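Long-range contacts in putative antibiotic biosynthesis monooxygenase (Bacteroides thetaiotaomicron, PDB 3KKF), which is of unknown function but belongs to the antibiotic biosynthesis monooxygenase family, probably works as a small oxidoreductase, and binds calcium ions: residues N4-L9 with E59-E64; R8-I13 with L90-A95; K27-V32 with T73-K78. All blocks are in the same frame, centred on the assembly; numbering follows the deposited sequence.

Contacts 1 and 2 are neighbouring parts of one antiparallel sheet: strand 6-14 pairs with 54-61 in contact 1 and with 87-97 in contact 2. They share Arg8 and Leu9, and their centres lie about 12 Å apart. Contact 3 joins helices 19-36 and 74-83, with its centre about 17 Å and 18 Å from those of contacts 1 and 2. Along the chain its segments alternate with those of contact 1, whereas both fall between the two segments of contact 2. Helices and sheet together form the ferredoxin-like layers of the dimeric alpha/beta-barrel clan, and all three contacts also touch the second subunit.

Contact 1 (N4-L9 with E59-E64); sequences NNMVRL and EIYADE. With CA (calcium ion), chain C; EDO (1,2-ethanediol), chain E.
Backbone hydrogen bonds hold strand 6-9 antiparallel to 59-61. Met6 and Tyr61 exchange two bonds, as do Arg8 and Glu59, while Val7 and Ile60 form the non-hydrogen-bonded pair between them and set their branched, sheet-favouring side chains on the face turned to the second subunit.

On the other face, the Arg8 guanidinium grips the Glu59 carboxylate side-on. Arg8 NE reaches Glu59 OE2 at 2.8 Å along a nearly straight bond (169°), meeting that oxygen from above the carboxylate plane, while Arg8 NH2 uses the syn lone pair of Glu59 OE1. The two planes are 45° apart. A bend at chi3 of Arg8 (72°) accompanies this grip. Tyr61 OH donates to the anti lone pair of Glu59 OE1 at 2.7 Å, and Ser10 OG hydrogen-bonds Glu59 OE2.

Selenomethionine Met6 runs beside Tyr61 in an extended chain, its SE 4.1 Å from Tyr61 CD2 in an oblique Met-aromatic contact.

Where the strands end, calcium takes over: Asn4 OD1 (2.3 Å from the ion), Asn5 OD1, Ala62 O and two waters bind it, joined by Gly1 O. Amide oxygens suit this hard cation. Asp63, capping Ala66 N at the following helix, shares a water with Asn4 ND2.

With Arg8, Tyr61 and Ser10 around it, the buried Glu59 carboxylate probably stays ionised, while calcium probably offsets the repulsion between Asn4 OD1, Asn5 OD1 and Ala62 O.

Contact 2 (R8-I13 with L90-A95); sequences RLSRII and LELIDA
Four main-chain hydrogen bonds form the inner layer of this antiparallel pairing. Leu9 and Ile93 exchange two, the tighter being Ile93 N to Leu9 O at 2.8 Å, nearly along the C=O axis. Arg11 and Glu91 exchange the other two. Between these rungs, Ser10 CA lies 3.3 Å from Glu91 O in a CA-H...O contact.

Among the side chains, Leu92 CD2 lies 3.8 Å from Arg8 CZ, centred over one face of the guanidinium, so an apolar methyl packs against its flat surface; the same methyl meets Ser10 OG. Asp94 runs alongside Arg8, its OD1 3.4 Å from Arg8 CD, and a water donates to OD1 while accepting from Arg8 NH1. Ile12 CG1 packs on Leu90 CD1.

On the face bearing Leu9, chi1 (-74°) and an extended chi2 bring Arg11 CD to 3.7 Å from Ile93 CD1, and the chi3 bend (49°) turns NE toward Glu91. The long aliphatic stem suits packing on branched Ile93, while Arg11 NE and Glu91 OE1 form a long salt bridge (3.6 Å), the flat groups 83° apart.

Farther out, Glu59 positions both Arg8 and Ser10 through their polar ends, and Tyr67 OH hydrogen-bonds Arg8 NH1. Strand 54-61 flanks 6-14 on its other side, Ile12 lies against Tyr79 of helix 74-83, and Ala95 carries the sheet into an antiparallel ladder with the second subunit, against which Leu9 and Ile93 also pack.

Contact 3 (K27-V32 with T73-K78); sequences KEEIEV and TPHFKK
Helices 27-32 and 74-78 run nearly antiparallel (167°), their axes 9.2 Å apart at closest approach, the CA atoms of Glu29 and His75 being the closest such pair.

The His75 ring is held between two residues. Val32 CG1, anti to its own backbone N, lies over one face in a CH-pi contact, 3.6 Å from the ring centroid, while Thr73 OG1 sits above the opposite face. The imidazole takes the crowded position between its backbone N and carbonyl carbon (chi1 55°), and NE2 hydrogen-bonds Glu37. Thr73 suits the N-cap: its OG1 accepts from Phe76 N at 3.1 Å.

Glu29 CG, anti to its backbone N, lies 3.2 Å from His75 O; a sharp bend at chi2 (-87°) then swings the carboxylate toward Phe76. Its OE2 meets the edge of the Phe76 ring, 3.5 Å from CD1, where ring hydrogens are slightly positive. At the exposed margin, two extended chains cross at about a right angle and Lys78 NZ donates to the syn lone pair of Glu28 OE1 at 2.8 Å; length and charge suit both to bridging the helices.

This antiparallel pairing belongs to the helical layer over the sheet in the ferredoxin-like fold of dimeric alpha/beta-barrel proteins.

Contact 1 (N4-L9 with E59-E64)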
loop_
_atom_site.group_PDB
_atom_site.type_symbol
_atom_site.label_atom_id
_atom_site.label_comp_id
_atom_site.label_asym_id
_atom_site.label_seq_id
_atom_site.Cartn_x
_atom_site.Cartn_y
_atom_site.Cartn_z
ATOM N N ASN A 4 -8.931 -3.555 14.944
ATOM C CA ASN A 4 -10.192 -3.416 14.176
ATOM C C ASN A 4 -10.113 -2.372 13.073
ATOM O O ASN A 4 -11.177 -1.956 12.551
ATOM C CB ASN A 4 -11.432 -3.127 15.085
ATOM C CG ASN A 4 -11.530 -1.643 15.522
ATOM O OD1 ASN A 4 -10.540 -0.916 15.531
ATOM N ND2 ASN A 4 -12.721 -1.206 15.849
ATOM N N ASN A 5 -8.891 -1.958 12.680
ATOM C CA ASN A 5 -8.768 -0.971 11.630
ATOM C C ASN A 5 -9.263 -1.574 10.355
ATOM O O ASN A 5 -9.067 -2.778 10.077
ATOM C CB ASN A 5 -7.335 -0.434 11.409
ATOM C CG ASN A 5 -6.822 0.408 12.550
ATOM O OD1 ASN A 5 -7.591 0.885 13.414
ATOM N ND2 ASN A 5 -5.500 0.608 12.570
HETATM N N MSE A 6 -9.949 -0.763 9.580
HETATM C CA MSE A 6 -10.408 -1.166 8.246
HETATM C C MSE A 6 -9.293 -0.850 7.283
HETATM O O MSE A 6 -8.918 0.311 7.153
HETATM C CB MSE A 6 -11.649 -0.412 7.853
HETATM C CG MSE A 6 -12.105 -0.693 6.452
HETATM SE SE MSE A 6 -13.679 0.323 5.960
HETATM C CE MSE A 6 -13.380 0.286 4.047
ATOM N N VAL A 7 -8.751 -1.868 6.642
ATOM C CA VAL A 7 -7.669 -1.745 5.685
ATOM C C VAL A 7 -8.189 -2.162 4.315
ATOM O O VAL A 7 -8.843 -3.223 4.168
ATOM C CB VAL A 7 -6.452 -2.616 6.103
ATOM C CG1 VAL A 7 -5.305 -2.477 5.104
ATOM C CG2 VAL A 7 -5.978 -2.249 7.513
ATOM N N ARG A 8 -7.934 -1.327 3.319
ATOM C CA ARG A 8 -8.387 -1.591 1.982
ATOM C C ARG A 8 -7.398 -1.056 0.958
ATOM O O ARG A 8 -6.674 -0.079 1.215
ATOM C CB ARG A 8 -9.762 -0.923 1.762
ATOM C CG ARG A 8 -10.483 -1.360 0.485
ATOM C CD ARG A 8 -11.931 -0.857 0.446
ATOM N NE ARG A 8 -11.952 0.583 0.219
ATOM C CZ ARG A 8 -13.073 1.298 0.110
ATOM N NH1 ARG A 8 -14.253 0.703 0.192
ATOM N NH2 ARG A 8 -13.006 2.612 -0.105
ATOM N N LEU A 9 -7.322 -1.723 -0.180
ATOM C CA LEU A 9 -6.608 -1.206 -1.335
ATOM C C LEU A 9 -7.628 -0.815 -2.366
ATOM O O LEU A 9 -8.539 -1.609 -2.698
ATOM C CB LEU A 9 -5.697 -2.242 -1.994
ATOM C CG LEU A 9 -4.581 -2.800 -1.176
ATOM C CD1 LEU A 9 -3.936 -3.983 -1.891
ATOM C CD2 LEU A 9 -3.543 -1.714 -0.915
ATOM N N GLU A 59 -5.520 2.395 2.024
ATOM C CA GLU A 59 -6.488 3.095 2.903
ATOM C C GLU A 59 -6.537 2.427 4.243
ATOM O O GLU A 59 -6.755 1.218 4.306
ATOM C CB GLU A 59 -7.904 3.002 2.329
ATOM C CG GLU A 59 -8.089 3.386 0.879
ATOM C CD GLU A 59 -9.493 2.957 0.389
ATOM O OE1 GLU A 59 -10.498 3.603 0.744
ATOM O OE2 GLU A 59 -9.574 1.941 -0.348
ATOM N N ILE A 60 -6.337 3.194 5.322
ATOM C CA ILE A 60 -6.470 2.636 6.672
ATOM C C ILE A 60 -7.381 3.600 7.458
ATOM O O ILE A 60 -7.050 4.805 7.597
ATOM C CB ILE A 60 -5.127 2.442 7.409
ATOM C CG1 ILE A 60 -4.169 1.564 6.599
ATOM C CG2 ILE A 60 -5.392 1.870 8.793
ATOM C CD1 ILE A 60 -2.743 1.445 7.186
ATOM N N TYR A 61 -8.531 3.086 7.898
ATOM C CA TYR A 61 -9.477 3.830 8.702
ATOM C C TYR A 61 -9.496 3.231 10.094
ATOM O O TYR A 61 -9.289 2.028 10.272
ATOM C CB TYR A 61 -10.897 3.769 8.093
ATOM C CG TYR A 61 -10.952 4.205 6.652
ATOM C CD1 TYR A 61 -11.092 5.533 6.324
ATOM C CD2 TYR A 61 -10.807 3.290 5.606
ATOM C CE1 TYR A 61 -11.110 5.959 4.989
ATOM C CE2 TYR A 61 -10.834 3.683 4.295
ATOM C CZ TYR A 61 -10.972 5.024 3.981
ATOM O OH TYR A 61 -10.988 5.433 2.682
ATOM N N ALA A 62 -9.751 4.057 11.113
ATOM C CA ALA A 62 -9.769 3.557 12.494
ATOM C C ALA A 62 -10.781 2.429 12.706
ATOM O O ALA A 62 -10.550 1.529 13.512
ATOM C CB ALA A 62 -10.062 4.698 13.460
ATOM N N ASP A 63 -11.887 2.501 11.993
ATOM C CA ASP A 63 -12.974 1.508 12.070
ATOM C C ASP A 63 -13.953 1.793 10.925
ATOM O O ASP A 63 -13.754 2.789 10.162
ATOM C CB ASP A 63 -13.665 1.517 13.457
ATOM C CG ASP A 63 -14.076 2.897 13.915
ATOM O OD1 ASP A 63 -14.473 3.740 13.095
ATOM O OD2 ASP A 63 -14.039 3.143 15.152
ATOM N N GLU A 64 -14.993 0.969 10.765
ATOM C CA GLU A 64 -15.959 1.193 9.704
ATOM C C GLU A 64 -16.773 2.477 9.906
ATOM O O GLU A 64 -17.177 3.078 8.923
ATOM C CB GLU A 64 -16.834 -0.028 9.463
ATOM C CG GLU A 64 -16.001 -1.223 8.925
ATOM C CD GLU A 64 -16.804 -2.441 8.575
ATOM O OE1 GLU A 64 -18.051 -2.372 8.633
ATOM O OE2 GLU A 64 -16.176 -3.474 8.223
HETATM CA CA CA C . -9.138 0.875 15.247
HETATM C C1 EDO E . -7.501 -5.284 11.543
HETATM O O1 EDO E . -7.008 -4.653 10.339
HETATM C C2 EDO E . -6.661 -6.500 11.952
HETATM O O2 EDO E . -6.822 -7.510 10.970
HETATM O O HOH W 1 -13.478 1.375 16.988
HETATM O O HOH W 2 -10.717 2.169 16.479
HETATM O O HOH W 3 -7.795 2.801 15.642
#

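Contact 2 (R8-I13 with L90-A95)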
loop_
_atom_site.group_PDB
_atom_site.type_symbol
_atom_site.label_atom_id
_atom_site.label_comp_id
_atom_site.label_asym_id
_atom_site.label_seq_id
_atom_site.Cartn_x
_atom_site.Cartn_y
_atom_site.Cartn_z
ATOM N N ARG A 8 -7.934 -1.327 3.319
ATOM C CA ARG A 8 -8.387 -1.591 1.982
ATOM C C ARG A 8 -7.398 -1.056 0.958
ATOM O O ARG A 8 -6.674 -0.079 1.215
ATOM C CB ARG A 8 -9.762 -0.923 1.762
ATOM C CG ARG A 8 -10.483 -1.360 0.485
ATOM C CD ARG A 8 -11.931 -0.857 0.446
ATOM N NE ARG A 8 -11.952 0.583 0.219
ATOM C CZ ARG A 8 -13.073 1.298 0.110
ATOM N NH1 ARG A 8 -14.253 0.703 0.192
ATOM N NH2 ARG A 8 -13.006 2.612 -0.105
ATOM N N LEU A 9 -7.322 -1.723 -0.180
ATOM C CA LEU A 9 -6.608 -1.206 -1.335
ATOM C C LEU A 9 -7.628 -0.815 -2.366
ATOM O O LEU A 9 -8.539 -1.609 -2.698
ATOM C CB LEU A 9 -5.697 -2.242 -1.994
ATOM C CG LEU A 9 -4.581 -2.800 -1.176
ATOM C CD1 LEU A 9 -3.936 -3.983 -1.891
ATOM C CD2 LEU A 9 -3.543 -1.714 -0.915
ATOM N N SER A 10 -7.547 0.406 -2.830
ATOM C CA SER A 10 -8.327 0.841 -4.002
ATOM C C SER A 10 -7.388 0.851 -5.190
ATOM O O SER A 10 -6.315 1.459 -5.125
ATOM C CB SER A 10 -8.929 2.223 -3.845
ATOM O OG SER A 10 -9.955 2.290 -2.911
ATOM N N ARG A 11 -7.751 0.160 -6.254
ATOM C CA ARG A 11 -6.966 0.157 -7.508
ATOM C C ARG A 11 -7.825 0.866 -8.527
ATOM O O ARG A 11 -8.974 0.470 -8.754
ATOM C CB ARG A 11 -6.606 -1.258 -7.957
ATOM C CG ARG A 11 -5.510 -1.908 -7.132
ATOM C CD ARG A 11 -5.308 -3.342 -7.505
ATOM N NE ARG A 11 -5.180 -3.545 -8.941
ATOM C CZ ARG A 11 -4.039 -3.812 -9.571
ATOM N NH1 ARG A 11 -2.917 -3.908 -8.895
ATOM N NH2 ARG A 11 -4.031 -3.993 -10.887
ATOM N N ILE A 12 -7.286 1.938 -9.121
ATOM C CA ILE A 12 -8.034 2.781 -10.025
ATOM C C ILE A 12 -7.330 2.928 -11.352
ATOM O O ILE A 12 -6.098 3.019 -11.395
ATOM C CB ILE A 12 -8.193 4.215 -9.370
ATOM C CG1 ILE A 12 -8.586 4.093 -7.861
ATOM C CG2 ILE A 12 -9.192 5.081 -10.164
ATOM C CD1 ILE A 12 -8.399 5.327 -7.021
ATOM N N ILE A 13 -8.102 2.912 -12.442
ATOM C CA ILE A 13 -7.572 3.235 -13.761
ATOM C C ILE A 13 -8.331 4.486 -14.196
ATOM O O ILE A 13 -9.565 4.489 -14.255
ATOM C CB ILE A 13 -7.741 2.133 -14.811
ATOM C CG1 ILE A 13 -6.996 0.865 -14.368
ATOM C CG2 ILE A 13 -7.205 2.626 -16.179
ATOM C CD1 ILE A 13 -7.189 -0.345 -15.306
ATOM N N LEU A 90 -12.523 0.747 -11.078
ATOM C CA LEU A 90 -12.347 0.912 -9.634
ATOM C C LEU A 90 -12.447 -0.478 -9.012
ATOM O O LEU A 90 -13.465 -1.137 -9.181
ATOM C CB LEU A 90 -13.361 1.817 -9.015
ATOM C CG LEU A 90 -13.324 1.998 -7.498
ATOM C CD1 LEU A 90 -11.993 2.639 -7.053
ATOM C CD2 LEU A 90 -14.536 2.790 -7.053
ATOM N N GLU A 91 -11.373 -0.937 -8.362
ATOM C CA GLU A 91 -11.387 -2.206 -7.637
ATOM C C GLU A 91 -11.220 -1.878 -6.162
ATOM O O GLU A 91 -10.323 -1.130 -5.778
ATOM C CB GLU A 91 -10.315 -3.187 -8.150
ATOM C CG GLU A 91 -10.447 -4.607 -7.558
ATOM C CD GLU A 91 -9.394 -5.595 -8.046
ATOM O OE1 GLU A 91 -8.418 -5.186 -8.720
ATOM O OE2 GLU A 91 -9.555 -6.804 -7.727
ATOM N N LEU A 92 -12.113 -2.411 -5.341
ATOM C CA LEU A 92 -12.128 -2.157 -3.905
ATOM C C LEU A 92 -11.792 -3.478 -3.233
ATOM O O LEU A 92 -12.628 -4.405 -3.201
ATOM C CB LEU A 92 -13.493 -1.656 -3.491
ATOM C CG LEU A 92 -13.935 -0.338 -4.102
ATOM C CD1 LEU A 92 -15.392 -0.015 -3.728
ATOM C CD2 LEU A 92 -12.977 0.813 -3.707
ATOM N N ILE A 93 -10.572 -3.573 -2.715
ATOM C CA ILE A 93 -10.032 -4.811 -2.174
ATOM C C ILE A 93 -9.885 -4.753 -0.653
ATOM O O ILE A 93 -8.921 -4.209 -0.131
ATOM C CB ILE A 93 -8.650 -5.097 -2.793
ATOM C CG1 ILE A 93 -8.723 -5.077 -4.340
ATOM C CG2 ILE A 93 -8.073 -6.428 -2.309
ATOM C CD1 ILE A 93 -7.344 -5.126 -5.048
ATOM N N ASP A 94 -10.841 -5.333 0.056
ATOM C CA ASP A 94 -10.747 -5.421 1.508
ATOM C C ASP A 94 -9.551 -6.346 1.817
ATOM O O ASP A 94 -9.382 -7.377 1.159
ATOM C CB ASP A 94 -12.042 -5.941 2.083
ATOM C CG ASP A 94 -13.208 -4.960 1.873
ATOM O OD1 ASP A 94 -12.997 -3.734 1.956
ATOM O OD2 ASP A 94 -14.350 -5.434 1.670
ATOM N N ALA A 95 -8.733 -5.982 2.812
ATOM C CA ALA A 95 -7.495 -6.712 3.070
ATOM C C ALA A 95 -7.169 -6.819 4.540
ATOM O O ALA A 95 -7.643 -6.016 5.362
ATOM C CB ALA A 95 -6.348 -6.000 2.308
HETATM O O HOH W 4 -14.886 -2.191 0.400
#

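Contact 3 (K27-V32 with T73-K78)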
loop_
_atom_site.group_PDB
_atom_site.type_symbol
_atom_site.label_atom_id
_atom_site.label_comp_id
_atom_site.label_asym_id
_atom_site.label_seq_id
_atom_site.Cartn_x
_atom_site.Cartn_y
_atom_site.Cartn_z
ATOM N N LYS A 27 -5.321 14.623 -4.734
ATOM C CA LYS A 27 -4.352 15.133 -3.777
ATOM C C LYS A 27 -5.008 16.060 -2.778
ATOM O O LYS A 27 -4.770 15.972 -1.579
ATOM C CB LYS A 27 -3.178 15.831 -4.478
ATOM C CG LYS A 27 -2.050 16.217 -3.519
ATOM C CD LYS A 27 -0.889 16.978 -4.221
ATOM C CE LYS A 27 0.190 17.331 -3.241
ATOM N N GLU A 28 -5.861 16.945 -3.257
ATOM C CA GLU A 28 -6.580 17.843 -2.369
ATOM C C GLU A 28 -7.449 17.069 -1.379
ATOM O O GLU A 28 -7.451 17.349 -0.178
ATOM C CB GLU A 28 -7.460 18.813 -3.181
ATOM C CG GLU A 28 -8.377 19.712 -2.324
ATOM C CD GLU A 28 -9.172 20.663 -3.183
ATOM O OE1 GLU A 28 -9.994 20.204 -3.990
ATOM O OE2 GLU A 28 -8.941 21.896 -3.066
ATOM N N GLU A 29 -8.181 16.081 -1.874
ATOM C CA GLU A 29 -9.085 15.357 -1.002
ATOM C C GLU A 29 -8.314 14.546 0.070
ATOM O O GLU A 29 -8.733 14.494 1.224
ATOM C CB GLU A 29 -10.060 14.503 -1.811
ATOM C CG GLU A 29 -11.275 13.998 -1.020
ATOM C CD GLU A 29 -11.059 12.712 -0.301
ATOM O OE1 GLU A 29 -10.146 11.904 -0.683
ATOM O OE2 GLU A 29 -11.839 12.460 0.625
ATOM N N ILE A 30 -7.185 13.978 -0.293
ATOM C CA ILE A 30 -6.341 13.254 0.685
ATOM C C ILE A 30 -5.783 14.227 1.719
ATOM O O ILE A 30 -5.817 13.943 2.922
ATOM C CB ILE A 30 -5.235 12.458 -0.012
ATOM C CG1 ILE A 30 -5.859 11.281 -0.780
ATOM C CG2 ILE A 30 -4.173 11.987 1.006
ATOM C CD1 ILE A 30 -4.839 10.429 -1.520
ATOM N N GLU A 31 -5.285 15.376 1.266
ATOM C CA GLU A 31 -4.741 16.376 2.197
ATOM C C GLU A 31 -5.792 16.838 3.191
ATOM O O GLU A 31 -5.520 16.925 4.401
ATOM C CB GLU A 31 -4.196 17.588 1.445
ATOM C CG GLU A 31 -2.899 17.352 0.683
ATOM C CD GLU A 31 -2.552 18.502 -0.295
ATOM O OE1 GLU A 31 -3.463 19.297 -0.652
ATOM O OE2 GLU A 31 -1.379 18.575 -0.724
ATOM N N VAL A 32 -7.000 17.132 2.704
ATOM C CA VAL A 32 -8.081 17.584 3.600
ATOM C C VAL A 32 -8.470 16.460 4.578
ATOM O O VAL A 32 -8.658 16.702 5.776
ATOM C CB VAL A 32 -9.331 18.098 2.793
ATOM C CG1 VAL A 32 -10.484 18.422 3.737
ATOM C CG2 VAL A 32 -8.953 19.342 1.916
ATOM N N THR A 73 -18.387 13.204 3.859
ATOM C CA THR A 73 -17.813 14.550 3.977
ATOM C C THR A 73 -17.923 15.373 2.670
ATOM O O THR A 73 -17.930 14.801 1.551
ATOM C CB THR A 73 -16.332 14.529 4.377
ATOM O OG1 THR A 73 -15.560 13.936 3.331
ATOM C CG2 THR A 73 -16.095 13.840 5.692
ATOM N N PRO A 74 -17.996 16.722 2.797
ATOM C CA PRO A 74 -18.026 17.519 1.586
ATOM C C PRO A 74 -16.764 17.351 0.728
ATOM O O PRO A 74 -16.849 17.402 -0.509
ATOM C CB PRO A 74 -18.156 18.940 2.113
ATOM C CG PRO A 74 -18.849 18.797 3.396
ATOM C CD PRO A 74 -18.312 17.540 3.989
ATOM N N HIS A 75 -15.607 17.156 1.350
ATOM C CA HIS A 75 -14.382 17.005 0.565
ATOM C C HIS A 75 -14.378 15.681 -0.221
ATOM O O HIS A 75 -13.974 15.653 -1.369
ATOM C CB HIS A 75 -13.111 17.218 1.401
ATOM C CG HIS A 75 -13.005 16.367 2.618
ATOM N ND1 HIS A 75 -13.573 16.720 3.833
ATOM C CD2 HIS A 75 -12.361 15.197 2.828
ATOM C CE1 HIS A 75 -13.272 15.804 4.735
ATOM N NE2 HIS A 75 -12.536 14.870 4.150
ATOM N N PHE A 76 -14.828 14.584 0.387
ATOM C CA PHE A 76 -14.944 13.337 -0.368
ATOM C C PHE A 76 -15.945 13.517 -1.520
ATOM O O PHE A 76 -15.698 13.060 -2.632
ATOM C CB PHE A 76 -15.375 12.162 0.518
ATOM C CG PHE A 76 -15.449 10.880 -0.235
ATOM C CD1 PHE A 76 -14.295 10.200 -0.567
ATOM C CD2 PHE A 76 -16.666 10.401 -0.705
ATOM C CE1 PHE A 76 -14.349 9.038 -1.299
ATOM C CE2 PHE A 76 -16.717 9.222 -1.449
ATOM C CZ PHE A 76 -15.553 8.556 -1.737
ATOM N N LYS A 77 -17.069 14.185 -1.255
ATOM C CA LYS A 77 -18.127 14.455 -2.276
ATOM C C LYS A 77 -17.552 15.198 -3.489
ATOM O O LYS A 77 -17.851 14.881 -4.639
ATOM C CB LYS A 77 -19.267 15.315 -1.644
ATOM C CG LYS A 77 -20.483 15.683 -2.603
ATOM C CD LYS A 77 -21.465 16.692 -1.917
ATOM C CE LYS A 77 -22.813 16.799 -2.630
ATOM N NZ LYS A 77 -23.688 15.612 -2.360
ATOM N N LYS A 78 -16.766 16.225 -3.202
ATOM C CA LYS A 78 -16.165 17.034 -4.284
ATOM C C LYS A 78 -15.316 16.121 -5.183
ATOM O O LYS A 78 -15.405 16.192 -6.401
ATOM C CB LYS A 78 -15.278 18.150 -3.711
ATOM C CG LYS A 78 -14.529 18.938 -4.810
ATOM C CD LYS A 78 -13.696 20.031 -4.285
ATOM C CE LYS A 78 -12.966 20.727 -5.431
ATOM N NZ LYS A 78 -12.038 21.791 -4.979
#